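Local atomic coordinates of quinone oxidoreductase (Coxiella burnetii, PDB entry 3TQH), a protein that binds NADPH and probably uses it to reduce quinones, as a member of the medium-chain dehydrogenase/reductase family. Residues P68-S76 and G97-Y108; E205-S213 and V227-L235. All coordinates share one frame; numbering follows the deposited sequence.

Interaction 1: residues P68-S76 and G97-Y108; sequences PSGLGYDFS and GIAGFPDHPCCY
The phenol of Tyr73 reaches into the loop that follows strand 94-98, where its OH donates to Pro102 O at 2.6 Å, in the carbonyl plane and on a lone pair. Backbone bonds flank this grip. Gly72 O accepts from two successive amides: Cys106 N lies in its carbonyl plane, whereas Cys107 N comes from above that plane with a less straight bond (143°). Next to it, Tyr108 N donates to Leu71 O at 2.8 Å. Beyond Tyr73, whose O accepts from Ala99 N, the two segments enter the antiparallel hairpin of strands 74-82 and 94-98, with Phe75 and Gly97 as a hydrogen-bonded pair.

Phe101 packs on the phenol ring: with CG anti to its backbone N (chi1 -179°), it turns its edge onto the Tyr73 face in a T-shaped stack, centroids 4.9 Å apart and planes at 80°. Phe101 also makes a cation-pi contact with Lys268, an NADPH-binding residue. Separately, Leu71 CB sits over the Tyr108 face, 3.9 Å from the ring centroid, a CH-pi contact; the Tyr108 hydroxyl is hydrogen-bonded to Asp49 and His304. Water bridges Ser69 OG to Pro105 O.

Within this GroES-like domain, the buried Tyr73 thus satisfies the Pro102 carbonyl while its ring face packs against Phe101, next to Lys268, which would probably help to hold the loop.

Interaction 2: residues E205-S213 and V227-L235; sequences EEDFLLAIS and VGIQSIDCL
Phe208 and Leu209 carry the contact between the short helix 208-211 and helix 225-231 with the residues just after it, to Cys234. The Phe208 ring runs antiparallel to the Gln230 side chain, and its far end does the touching: CZ lies 3.8 Å from Gln230 CB and 3.5 Å from Ser231 OG. Its chi1 of 70° places CG between the backbone N and the carbonyl carbon, sending the ring across to the second helix. Leu209 spreads its two methyls over the backbone and side chains there. CD2 rests 3.5 Å from Gln230 O and 3.8 Å from Cys234 CB, while CD1 reaches the flank of Asp233. Further along, Ile212 CD1 approaches Cys234 SG at 4.1 Å, a looser contact at the end of the row.

In the Rossmann-type nucleotide-binding domain these segments lie on either side of strand 216-221 in the chain. Helix 225-231 follows that strand and leads toward 239-243, whereas 208-211 belongs to the connection from 199-202, one of the sheet's two edge strands, back to 216-221. Ile201 of that edge strand touches both Phe208 and Ile212.

A second shell sets these groups in place. Asp207, at the N-cap of the short helix, accepts a weak capping bond from Leu209 N through OD1. On the other helix, Ser231 OG donates to Val227 O at 2.7 Å; that carbonyl also receives Ser231 N, the two donors arriving from opposite faces of its plane. The same hydroxyl is hydrogen-bonded to His159, whose ring meets Phe208 edge-to-face, so His159 contacts both sides of the interface. At the cofactor end of the contact, the side chain of Val227 is about 4 Å from the bound NADPH at nearest atoms.

Overall arrangement
The two contacts sit on opposite sides of the chain's centre, their own centres about 35 Å apart, and share no secondary-structure element. Interaction 1 belongs to the GroES-like domain and is largely buried; interaction 2 lies farther out, on the nucleotide-binding domain, and is only partly buried. Their chemistry differs with the elements joined. Where strands and a turn meet in the interior, backbone amides and carbonyls are paired across the contact and aromatic side chains fill in around them. Between two helices, whose backbone bonds run within each helix, no clear hydrogen bond crosses, and side-chain packing does the joining. Each nevertheless approaches the NADPH site, from a different domain.

Interaction 1: residues P68-S76 and G97-Y108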
ATOM      1  N   PRO A  68      -3.488   2.108  24.277  1.00 29.75           N
ATOM      2  CA  PRO A  68      -2.717   2.575  23.124  1.00 26.72           C
ATOM      3  C   PRO A  68      -2.386   1.487  22.109  1.00 24.57           C
ATOM      4  O   PRO A  68      -2.284   0.311  22.458  1.00 25.36           O
ATOM      5  CB  PRO A  68      -1.426   3.108  23.760  1.00 26.83           C
ATOM      6  CG  PRO A  68      -1.295   2.367  25.010  1.00 29.44           C
ATOM      7  CD  PRO A  68      -2.691   2.175  25.514  1.00 31.57           C
ATOM      8  N   SER A  69      -2.205   1.903  20.863  1.00 22.08           N
ATOM      9  CA  SER A  69      -1.902   0.993  19.769  1.00 20.45           C
ATOM     10  C   SER A  69      -0.684   1.474  19.000  1.00 18.42           C
ATOM     11  O   SER A  69      -0.440   2.676  18.902  1.00 17.76           O
ATOM     12  CB  SER A  69      -3.101   0.911  18.820  1.00 20.13           C
ATOM     13  OG  SER A  69      -2.793   0.180  17.647  1.00 19.23           O
ATOM     14  N   GLY A  70       0.077   0.526  18.463  1.00 17.41           N
ATOM     15  CA  GLY A  70       1.099   0.832  17.473  1.00 15.72           C
ATOM     16  C   GLY A  70       0.468   1.138  16.122  1.00 14.51           C
ATOM     17  O   GLY A  70      -0.754   1.226  16.005  1.00 14.66           O
ATOM     18  N   LEU A  71       1.313   1.294  15.104  1.00 13.43           N
ATOM     19  CA  LEU A  71       0.873   1.539  13.739  1.00 12.48           C
ATOM     20  C   LEU A  71       1.832   0.908  12.739  1.00 11.76           C
ATOM     21  O   LEU A  71       3.002   0.694  13.040  1.00 11.59           O
ATOM     22  CB  LEU A  71       0.792   3.041  13.466  1.00 12.51           C
ATOM     23  CG  LEU A  71      -0.500   3.791  13.805  1.00 13.43           C
ATOM     24  CD1 LEU A  71      -0.372   5.240  13.334  1.00 13.29           C
ATOM     25  CD2 LEU A  71      -1.726   3.132  13.185  1.00 13.13           C
ATOM     26  N   GLY A  72       1.326   0.626  11.540  1.00 11.42           N
ATOM     27  CA  GLY A  72       2.159   0.149  10.437  1.00 10.87           C
ATOM     28  C   GLY A  72       2.068  -1.349  10.218  1.00 11.30           C
ATOM     29  O   GLY A  72       2.027  -2.118  11.174  1.00 12.20           O
ATOM     30  N   TYR A  73       2.039  -1.759   8.955  1.00 10.99           N
ATOM     31  CA  TYR A  73       1.959  -3.175   8.595  1.00 11.73           C
ATOM     32  C   TYR A  73       3.176  -3.665   7.798  1.00 11.89           C
ATOM     33  O   TYR A  73       3.499  -4.845   7.854  1.00 12.85           O
ATOM     34  CB  TYR A  73       0.699  -3.440   7.766  1.00 12.03           C
ATOM     35  CG  TYR A  73      -0.619  -3.155   8.463  1.00 12.08           C
ATOM     36  CD1 TYR A  73      -0.997  -3.845   9.613  1.00 12.85           C
ATOM     37  CD2 TYR A  73      -1.510  -2.222   7.945  1.00 11.61           C
ATOM     38  CE1 TYR A  73      -2.220  -3.589  10.239  1.00 13.01           C
ATOM     39  CE2 TYR A  73      -2.731  -1.966   8.555  1.00 11.53           C
ATOM     40  CZ  TYR A  73      -3.080  -2.647   9.696  1.00 12.59           C
ATOM     41  OH  TYR A  73      -4.297  -2.374  10.290  1.00 14.05           O
ATOM     42  N   ASP A  74       3.823  -2.768   7.053  1.00 11.31           N
ATOM     43  CA  ASP A  74       4.912  -3.121   6.150  1.00 11.62           C
ATOM     44  C   ASP A  74       6.234  -3.041   6.887  1.00 11.47           C
ATOM     45  O   ASP A  74       6.497  -2.045   7.571  1.00 11.03           O
ATOM     46  CB  ASP A  74       4.991  -2.129   4.985  1.00 11.66           C
ATOM     47  CG  ASP A  74       3.906  -2.324   3.943  1.00 13.82           C
ATOM     48  OD1 ASP A  74       3.092  -3.271   4.065  1.00 16.91           O
ATOM     49  OD2 ASP A  74       3.880  -1.516   2.981  1.00 15.00           O
ATOM     50  N   PHE A  75       7.080  -4.057   6.732  1.00 11.57           N
ATOM     51  CA  PHE A  75       8.371  -4.043   7.407  1.00 11.76           C
ATOM     52  C   PHE A  75       9.453  -4.816   6.674  1.00 12.60           C
ATOM     53  O   PHE A  75       9.190  -5.650   5.814  1.00 13.12           O
ATOM     54  CB  PHE A  75       8.245  -4.611   8.828  1.00 12.06           C
ATOM     55  CG  PHE A  75       8.277  -6.112   8.878  1.00 12.06           C
ATOM     56  CD1 PHE A  75       7.104  -6.847   8.776  1.00 11.72           C
ATOM     57  CD2 PHE A  75       9.482  -6.788   8.994  1.00 11.67           C
ATOM     58  CE1 PHE A  75       7.138  -8.231   8.811  1.00 12.60           C
ATOM     59  CE2 PHE A  75       9.526  -8.161   9.021  1.00 12.33           C
ATOM     60  CZ  PHE A  75       8.355  -8.888   8.930  1.00 13.58           C
ATOM     61  N   SER A  76      10.676  -4.548   7.096  1.00 13.17           N
ATOM     62  CA  SER A  76      11.870  -5.150   6.549  1.00 14.35           C
ATOM     63  C   SER A  76      12.836  -5.282   7.727  1.00 14.76           C
ATOM     64  O   SER A  76      12.906  -4.384   8.565  1.00 14.37           O
ATOM     65  CB  SER A  76      12.431  -4.211   5.484  1.00 14.51           C
ATOM     66  OG  SER A  76      13.450  -4.827   4.742  1.00 17.82           O
ATOM     67  N   GLY A  97       7.984  -8.276   4.746  1.00 16.44           N
ATOM     68  CA  GLY A  97       6.601  -8.689   4.741  1.00 16.67           C
ATOM     69  C   GLY A  97       5.673  -7.789   5.516  1.00 15.78           C
ATOM     70  O   GLY A  97       5.917  -6.582   5.648  1.00 14.92           O
ATOM     71  N   ILE A  98       4.600  -8.404   6.014  1.00 16.34           N
ATOM     72  CA  ILE A  98       3.518  -7.717   6.704  1.00 15.96           C
ATOM     73  C   ILE A  98       3.413  -8.293   8.104  1.00 16.46           C
ATOM     74  O   ILE A  98       3.481  -9.507   8.277  1.00 17.98           O
ATOM     75  CB  ILE A  98       2.145  -7.945   5.999  1.00 16.75           C
ATOM     76  CG1 ILE A  98       2.221  -7.609   4.509  1.00 17.01           C
ATOM     77  CG2 ILE A  98       1.052  -7.113   6.657  1.00 16.33           C
ATOM     78  CD1 ILE A  98       2.539  -6.181   4.243  1.00 17.10           C
ATOM     79  N   ALA A  99       3.221  -7.435   9.096  1.00 15.84           N
ATOM     80  CA  ALA A  99       3.069  -7.891  10.473  1.00 16.78           C
ATOM     81  C   ALA A  99       1.825  -7.283  11.121  1.00 16.99           C
ATOM     82  O   ALA A  99       1.534  -6.100  10.955  1.00 16.24           O
ATOM     83  CB  ALA A  99       4.318  -7.558  11.281  1.00 16.29           C
ATOM     84  N   GLY A 100       1.088  -8.112  11.852  1.00 18.56           N
ATOM     85  CA  GLY A 100      -0.053  -7.652  12.632  1.00 19.30           C
ATOM     86  C   GLY A 100      -1.260  -7.221  11.826  1.00 19.26           C
ATOM     87  O   GLY A 100      -2.113  -6.503  12.337  1.00 19.43           O
ATOM     88  N   PHE A 101      -1.349  -7.664  10.576  1.00 19.54           N
ATOM     89  CA  PHE A 101      -2.435  -7.232   9.705  1.00 20.11           C
ATOM     90  C   PHE A 101      -3.653  -8.111   9.914  1.00 22.46           C
ATOM     91  O   PHE A 101      -3.532  -9.332   9.884  1.00 23.71           O
ATOM     92  CB  PHE A 101      -2.026  -7.257   8.230  1.00 19.55           C
ATOM     93  CG  PHE A 101      -3.115  -6.798   7.293  1.00 20.39           C
ATOM     94  CD1 PHE A 101      -3.329  -5.444   7.066  1.00 19.79           C
ATOM     95  CD2 PHE A 101      -3.936  -7.722   6.650  1.00 23.03           C
ATOM     96  CE1 PHE A 101      -4.340  -5.016   6.205  1.00 20.72           C
ATOM     97  CE2 PHE A 101      -4.947  -7.305   5.787  1.00 23.47           C
ATOM     98  CZ  PHE A 101      -5.149  -5.950   5.565  1.00 22.50           C
ATOM     99  N   PRO A 102      -4.834  -7.495  10.126  1.00 23.46           N
ATOM    100  CA  PRO A 102      -5.089  -6.050  10.241  1.00 22.40           C
ATOM    101  C   PRO A 102      -5.222  -5.504  11.673  1.00 22.89           C
ATOM    102  O   PRO A 102      -5.029  -4.307  11.890  1.00 21.71           O
ATOM    103  CB  PRO A 102      -6.424  -5.894   9.516  1.00 23.62           C
ATOM    104  CG  PRO A 102      -7.137  -7.168   9.794  1.00 25.94           C
ATOM    105  CD  PRO A 102      -6.096  -8.247  10.017  1.00 25.70           C
ATOM    106  N   ASP A 103      -5.543  -6.362  12.636  1.00 24.94           N
ATOM    107  CA  ASP A 103      -6.028  -5.895  13.945  1.00 26.41           C
ATOM    108  C   ASP A 103      -4.948  -5.485  14.958  1.00 25.67           C
ATOM    109  O   ASP A 103      -5.277  -4.931  16.007  1.00 26.45           O
ATOM    110  CB  ASP A 103      -6.951  -6.956  14.565  1.00 29.41           C
ATOM    111  CG  ASP A 103      -8.273  -7.102  13.810  1.00 31.94           C
ATOM    112  OD1 ASP A 103      -8.625  -6.194  13.017  1.00 32.23           O
ATOM    113  OD2 ASP A 103      -8.969  -8.122  14.014  1.00 35.44           O
ATOM    114  N   HIS A 104      -3.674  -5.734  14.650  1.00 24.37           N
ATOM    115  CA  HIS A 104      -2.588  -5.405  15.574  1.00 23.98           C
ATOM    116  C   HIS A 104      -1.442  -4.667  14.885  1.00 21.50           C
ATOM    117  O   HIS A 104      -0.311  -5.149  14.881  1.00 21.16           O
ATOM    118  CB  HIS A 104      -2.060  -6.681  16.239  1.00 25.55           C
ATOM    119  CG  HIS A 104      -3.106  -7.455  16.979  1.00 29.25           C
ATOM    120  ND1 HIS A 104      -3.662  -7.012  18.160  1.00 32.95           N
ATOM    121  CD2 HIS A 104      -3.697  -8.642  16.706  1.00 32.23           C
ATOM    122  CE1 HIS A 104      -4.549  -7.895  18.587  1.00 35.06           C
ATOM    123  NE2 HIS A 104      -4.591  -8.893  17.722  1.00 35.51           N
ATOM    124  N   PRO A 105      -1.723  -3.482  14.308  1.00 20.17           N
ATOM    125  CA  PRO A 105      -0.662  -2.733  13.615  1.00 18.32           C
ATOM    126  C   PRO A 105       0.463  -2.377  14.583  1.00 18.11           C
ATOM    127  O   PRO A 105       0.193  -2.041  15.735  1.00 19.01           O
ATOM    128  CB  PRO A 105      -1.381  -1.482  13.106  1.00 17.80           C
ATOM    129  CG  PRO A 105      -2.594  -1.351  13.970  1.00 19.47           C
ATOM    130  CD  PRO A 105      -2.998  -2.745  14.328  1.00 20.60           C
ATOM    131  N   CYS A 106       1.709  -2.467  14.119  1.00 17.14           N
ATOM    132  CA  CYS A 106       2.847  -2.562  15.037  1.00 17.51           C
ATOM    133  C   CYS A 106       4.237  -2.269  14.464  1.00 16.03           C
ATOM    134  O   CYS A 106       5.224  -2.429  15.174  1.00 16.80           O
ATOM    135  CB  CYS A 106       2.874  -3.986  15.592  1.00 18.78           C
ATOM    136  SG  CYS A 106       3.176  -5.229  14.289  1.00 19.99           S
ATOM    137  N   CYS A 107       4.335  -1.837  13.210  1.00 14.33           N
ATOM    138  CA  CYS A 107       5.623  -1.800  12.524  1.00 13.41           C
ATOM    139  C   CYS A 107       6.439  -0.509  12.707  1.00 13.20           C
ATOM    140  O   CYS A 107       7.646  -0.517  12.454  1.00 13.06           O
ATOM    141  CB  CYS A 107       5.438  -2.097  11.038  1.00 12.78           C
ATOM    142  SG  CYS A 107       4.976  -3.796  10.666  1.00 12.95           S
ATOM    143  N   TYR A 108       5.805   0.592  13.126  1.00 12.98           N
ATOM    144  CA  TYR A 108       6.554   1.795  13.518  1.00 13.11           C
ATOM    145  C   TYR A 108       7.254   1.476  14.842  1.00 14.22           C
ATOM    146  O   TYR A 108       6.845   1.963  15.901  1.00 14.97           O
ATOM    147  CB  TYR A 108       5.643   3.009  13.743  1.00 13.05           C
ATOM    148  CG  TYR A 108       4.826   3.538  12.577  1.00 11.48           C
ATOM    149  CD1 TYR A 108       4.694   2.842  11.374  1.00  9.87           C
ATOM    150  CD2 TYR A 108       4.132   4.739  12.714  1.00 10.63           C
ATOM    151  CE1 TYR A 108       3.912   3.352  10.337  1.00  8.62           C
ATOM    152  CE2 TYR A 108       3.354   5.249  11.690  1.00  9.54           C
ATOM    153  CZ  TYR A 108       3.243   4.555  10.508  1.00  8.66           C
ATOM    154  OH  TYR A 108       2.454   5.079   9.509  1.00  7.62           O
TER
HETATM  155  O   HOH W   1      -2.078  -2.244  17.532  1.00 25.04           O
HETATM  156  O   HOH W   2       4.110   0.837  16.584  1.00 17.24           O

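Interaction 2: residues E205-S213 and V227-L235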
ATOM      1  N   GLU A 205      -7.968  20.579 -13.737  1.00 25.97           N
ATOM      2  CA  GLU A 205      -8.215  21.505 -14.844  1.00 28.55           C
ATOM      3  C   GLU A 205      -9.589  21.275 -15.479  1.00 29.08           C
ATOM      4  O   GLU A 205     -10.236  22.218 -15.917  1.00 30.99           O
ATOM      5  CB  GLU A 205      -7.104  21.356 -15.888  1.00 28.82           C
ATOM      6  CG  GLU A 205      -6.742  22.641 -16.601  1.00 32.87           C
ATOM      7  CD  GLU A 205      -5.408  22.556 -17.354  1.00 35.18           C
ATOM      8  OE1 GLU A 205      -4.917  21.417 -17.598  1.00 34.55           O
ATOM      9  OE2 GLU A 205      -4.857  23.634 -17.700  1.00 36.54           O
ATOM     10  N   GLU A 206     -10.020  20.016 -15.533  1.00 27.75           N
ATOM     11  CA  GLU A 206     -11.348  19.663 -16.035  1.00 28.55           C
ATOM     12  C   GLU A 206     -11.782  18.293 -15.518  1.00 26.49           C
ATOM     13  O   GLU A 206     -10.971  17.529 -14.994  1.00 24.74           O
ATOM     14  CB  GLU A 206     -11.371  19.645 -17.570  1.00 29.75           C
ATOM     15  CG  GLU A 206     -10.581  18.477 -18.201  1.00 29.11           C
ATOM     16  CD  GLU A 206     -10.768  18.358 -19.716  1.00 31.82           C
ATOM     17  OE1 GLU A 206     -11.617  19.082 -20.299  1.00 33.48           O
ATOM     18  OE2 GLU A 206     -10.049  17.529 -20.322  1.00 31.38           O
ATOM     19  N   ASP A 207     -13.069  18.005 -15.682  1.00 26.99           N
ATOM     20  CA  ASP A 207     -13.635  16.690 -15.405  1.00 25.85           C
ATOM     21  C   ASP A 207     -12.831  15.652 -16.182  1.00 24.27           C
ATOM     22  O   ASP A 207     -12.706  15.745 -17.401  1.00 25.12           O
ATOM     23  CB  ASP A 207     -15.116  16.682 -15.816  1.00 27.29           C
ATOM     24  CG  ASP A 207     -15.786  15.311 -15.672  1.00 27.97           C
ATOM     25  OD1 ASP A 207     -15.261  14.419 -14.961  1.00 27.65           O
ATOM     26  OD2 ASP A 207     -16.869  15.132 -16.288  1.00 31.92           O
ATOM     27  N   PHE A 208     -12.268  14.679 -15.471  1.00 22.35           N
ATOM     28  CA  PHE A 208     -11.400  13.685 -16.100  1.00 21.04           C
ATOM     29  C   PHE A 208     -12.124  12.890 -17.180  1.00 21.49           C
ATOM     30  O   PHE A 208     -11.489  12.423 -18.124  1.00 21.75           O
ATOM     31  CB  PHE A 208     -10.774  12.744 -15.061  1.00 19.20           C
ATOM     32  CG  PHE A 208     -11.747  11.797 -14.427  1.00 17.93           C
ATOM     33  CD1 PHE A 208     -12.030  10.568 -15.023  1.00 16.84           C
ATOM     34  CD2 PHE A 208     -12.377  12.126 -13.241  1.00 17.23           C
ATOM     35  CE1 PHE A 208     -12.934   9.690 -14.455  1.00 16.28           C
ATOM     36  CE2 PHE A 208     -13.280  11.253 -12.657  1.00 17.77           C
ATOM     37  CZ  PHE A 208     -13.565  10.026 -13.268  1.00 16.95           C
ATOM     38  N   LEU A 209     -13.441  12.730 -17.043  1.00 22.00           N
ATOM     39  CA  LEU A 209     -14.230  12.028 -18.055  1.00 22.73           C
ATOM     40  C   LEU A 209     -14.109  12.701 -19.425  1.00 24.30           C
ATOM     41  O   LEU A 209     -14.012  12.020 -20.444  1.00 24.51           O
ATOM     42  CB  LEU A 209     -15.708  11.950 -17.652  1.00 23.50           C
ATOM     43  CG  LEU A 209     -16.064  11.065 -16.454  1.00 22.80           C
ATOM     44  CD1 LEU A 209     -17.569  11.108 -16.199  1.00 23.13           C
ATOM     45  CD2 LEU A 209     -15.595   9.626 -16.662  1.00 21.55           C
ATOM     46  N   LEU A 210     -14.109  14.035 -19.438  1.00 25.41           N
ATOM     47  CA  LEU A 210     -14.030  14.802 -20.682  1.00 27.20           C
ATOM     48  C   LEU A 210     -12.711  14.588 -21.415  1.00 26.82           C
ATOM     49  O   LEU A 210     -12.661  14.661 -22.637  1.00 28.35           O
ATOM     50  CB  LEU A 210     -14.216  16.294 -20.407  1.00 28.78           C
ATOM     51  CG  LEU A 210     -15.584  16.715 -19.856  1.00 30.24           C
ATOM     52  CD1 LEU A 210     -15.564  18.190 -19.490  1.00 31.71           C
ATOM     53  CD2 LEU A 210     -16.702  16.419 -20.852  1.00 31.33           C
ATOM     54  N   ALA A 211     -11.650  14.323 -20.661  1.00 25.14           N
ATOM     55  CA  ALA A 211     -10.326  14.092 -21.223  1.00 24.68           C
ATOM     56  C   ALA A 211     -10.174  12.688 -21.821  1.00 23.90           C
ATOM     57  O   ALA A 211      -9.252  12.452 -22.606  1.00 24.25           O
ATOM     58  CB  ALA A 211      -9.259  14.333 -20.154  1.00 23.33           C
ATOM     59  N   ILE A 212     -11.058  11.761 -21.446  1.00 22.94           N
ATOM     60  CA  ILE A 212     -10.978  10.379 -21.929  1.00 22.27           C
ATOM     61  C   ILE A 212     -11.743  10.199 -23.245  1.00 24.26           C
ATOM     62  O   ILE A 212     -12.963  10.328 -23.290  1.00 24.65           O
ATOM     63  CB  ILE A 212     -11.473   9.380 -20.863  1.00 20.78           C
ATOM     64  CG1 ILE A 212     -10.503   9.375 -19.679  1.00 18.61           C
ATOM     65  CG2 ILE A 212     -11.605   7.974 -21.443  1.00 19.78           C
ATOM     66  CD1 ILE A 212     -10.924   8.475 -18.557  1.00 17.48           C
ATOM     67  N   SER A 213     -10.998   9.891 -24.306  1.00 25.66           N
ATOM     68  CA  SER A 213     -11.528   9.841 -25.674  1.00 28.28           C
ATOM     69  C   SER A 213     -12.492   8.694 -25.921  1.00 28.66           C
ATOM     70  O   SER A 213     -13.495   8.863 -26.608  1.00 30.44           O
ATOM     71  CB  SER A 213     -10.378   9.703 -26.677  1.00 29.39           C
ATOM     72  OG  SER A 213      -9.620  10.893 -26.760  1.00 30.91           O
ATOM     73  N   VAL A 227     -15.162  10.199  -7.186  1.00 20.80           N
ATOM     74  CA  VAL A 227     -14.262   9.935  -8.315  1.00 19.43           C
ATOM     75  C   VAL A 227     -14.498   8.531  -8.849  1.00 18.86           C
ATOM     76  O   VAL A 227     -14.585   8.333 -10.064  1.00 18.90           O
ATOM     77  CB  VAL A 227     -12.777  10.097  -7.931  1.00 18.63           C
ATOM     78  CG1 VAL A 227     -11.872   9.357  -8.918  1.00 17.21           C
ATOM     79  CG2 VAL A 227     -12.408  11.573  -7.860  1.00 18.57           C
ATOM     80  N   GLY A 228     -14.610   7.567  -7.934  1.00 18.40           N
ATOM     81  CA  GLY A 228     -14.965   6.194  -8.280  1.00 17.93           C
ATOM     82  C   GLY A 228     -16.319   6.097  -8.952  1.00 19.04           C
ATOM     83  O   GLY A 228     -16.459   5.418  -9.969  1.00 19.00           O
ATOM     84  N   ILE A 229     -17.318   6.779  -8.390  1.00 20.35           N
ATOM     85  CA  ILE A 229     -18.661   6.816  -8.979  1.00 21.63           C
ATOM     86  C   ILE A 229     -18.623   7.380 -10.398  1.00 21.81           C
ATOM     87  O   ILE A 229     -19.220   6.816 -11.311  1.00 22.36           O
ATOM     88  CB  ILE A 229     -19.646   7.688  -8.153  1.00 23.21           C
ATOM     89  CG1 ILE A 229     -19.851   7.123  -6.745  1.00 24.15           C
ATOM     90  CG2 ILE A 229     -20.990   7.807  -8.870  1.00 24.08           C
ATOM     91  CD1 ILE A 229     -20.160   5.646  -6.712  1.00 25.80           C
ATOM     92  N   GLN A 230     -17.926   8.500 -10.565  1.00 21.66           N
ATOM     93  CA  GLN A 230     -17.795   9.149 -11.867  1.00 22.24           C
ATOM     94  C   GLN A 230     -17.138   8.223 -12.889  1.00 20.89           C
ATOM     95  O   GLN A 230     -17.502   8.246 -14.057  1.00 21.68           O
ATOM     96  CB  GLN A 230     -16.979  10.447 -11.743  1.00 22.74           C
ATOM     97  CG  GLN A 230     -17.794  11.697 -11.427  1.00 26.24           C
ATOM     98  CD  GLN A 230     -17.848  12.662 -12.610  1.00 30.95           C
ATOM     99  OE1 GLN A 230     -16.863  13.346 -12.911  1.00 33.40           O
ATOM    100  NE2 GLN A 230     -18.996  12.719 -13.286  1.00 33.04           N
ATOM    101  N   SER A 231     -16.180   7.410 -12.442  1.00 19.24           N
ATOM    102  CA  SER A 231     -15.392   6.551 -13.332  1.00 18.39           C
ATOM    103  C   SER A 231     -16.230   5.496 -14.047  1.00 18.61           C
ATOM    104  O   SER A 231     -15.861   5.037 -15.117  1.00 18.27           O
ATOM    105  CB  SER A 231     -14.269   5.859 -12.553  1.00 17.21           C
ATOM    106  OG  SER A 231     -13.419   6.810 -11.929  1.00 17.48           O
ATOM    107  N   ILE A 232     -17.355   5.122 -13.447  1.00 18.95           N
ATOM    108  CA  ILE A 232     -18.276   4.157 -14.037  1.00 19.75           C
ATOM    109  C   ILE A 232     -18.739   4.581 -15.447  1.00 21.05           C
ATOM    110  O   ILE A 232     -18.902   3.732 -16.325  1.00 21.27           O
ATOM    111  CB  ILE A 232     -19.502   3.940 -13.115  1.00 20.52           C
ATOM    112  CG1 ILE A 232     -19.063   3.350 -11.764  1.00 19.60           C
ATOM    113  CG2 ILE A 232     -20.522   3.023 -13.774  1.00 21.25           C
ATOM    114  CD1 ILE A 232     -20.095   3.479 -10.679  1.00 19.76           C
ATOM    115  N   ASP A 233     -18.923   5.887 -15.658  1.00 21.74           N
ATOM    116  CA  ASP A 233     -19.389   6.421 -16.947  1.00 23.50           C
ATOM    117  C   ASP A 233     -18.427   6.204 -18.131  1.00 23.16           C
ATOM    118  O   ASP A 233     -18.843   6.314 -19.284  1.00 24.04           O
ATOM    119  CB  ASP A 233     -19.676   7.923 -16.833  1.00 24.62           C
ATOM    120  CG  ASP A 233     -20.879   8.240 -15.946  1.00 27.28           C
ATOM    121  OD1 ASP A 233     -21.831   7.428 -15.891  1.00 28.62           O
ATOM    122  OD2 ASP A 233     -20.874   9.328 -15.313  1.00 30.07           O
ATOM    123  N   CYS A 234     -17.152   5.919 -17.861  1.00 21.62           N
ATOM    124  CA  CYS A 234     -16.175   5.740 -18.939  1.00 21.72           C
ATOM    125  C   CYS A 234     -15.915   4.267 -19.283  1.00 21.34           C
ATOM    126  O   CYS A 234     -15.197   3.971 -20.231  1.00 21.58           O
ATOM    127  CB  CYS A 234     -14.866   6.478 -18.617  1.00 20.80           C
ATOM    128  SG  CYS A 234     -13.781   5.702 -17.392  1.00 20.12           S
ATOM    129  N   LEU A 235     -16.522   3.349 -18.535  1.00 20.93           N
ATOM    130  CA  LEU A 235     -16.365   1.918 -18.794  1.00 20.77           C
ATOM    131  C   LEU A 235     -17.081   1.470 -20.058  1.00 22.40           C
ATOM    132  O   LEU A 235     -18.186   1.927 -20.344  1.00 23.48           O
ATOM    133  CB  LEU A 235     -16.931   1.093 -17.634  1.00 20.36           C
ATOM    134  CG  LEU A 235     -16.232   1.142 -16.284  1.00 18.48           C
ATOM    135  CD1 LEU A 235     -17.031   0.306 -15.303  1.00 18.14           C
ATOM    136  CD2 LEU A 235     -14.802   0.637 -16.395  1.00 17.03           C
TER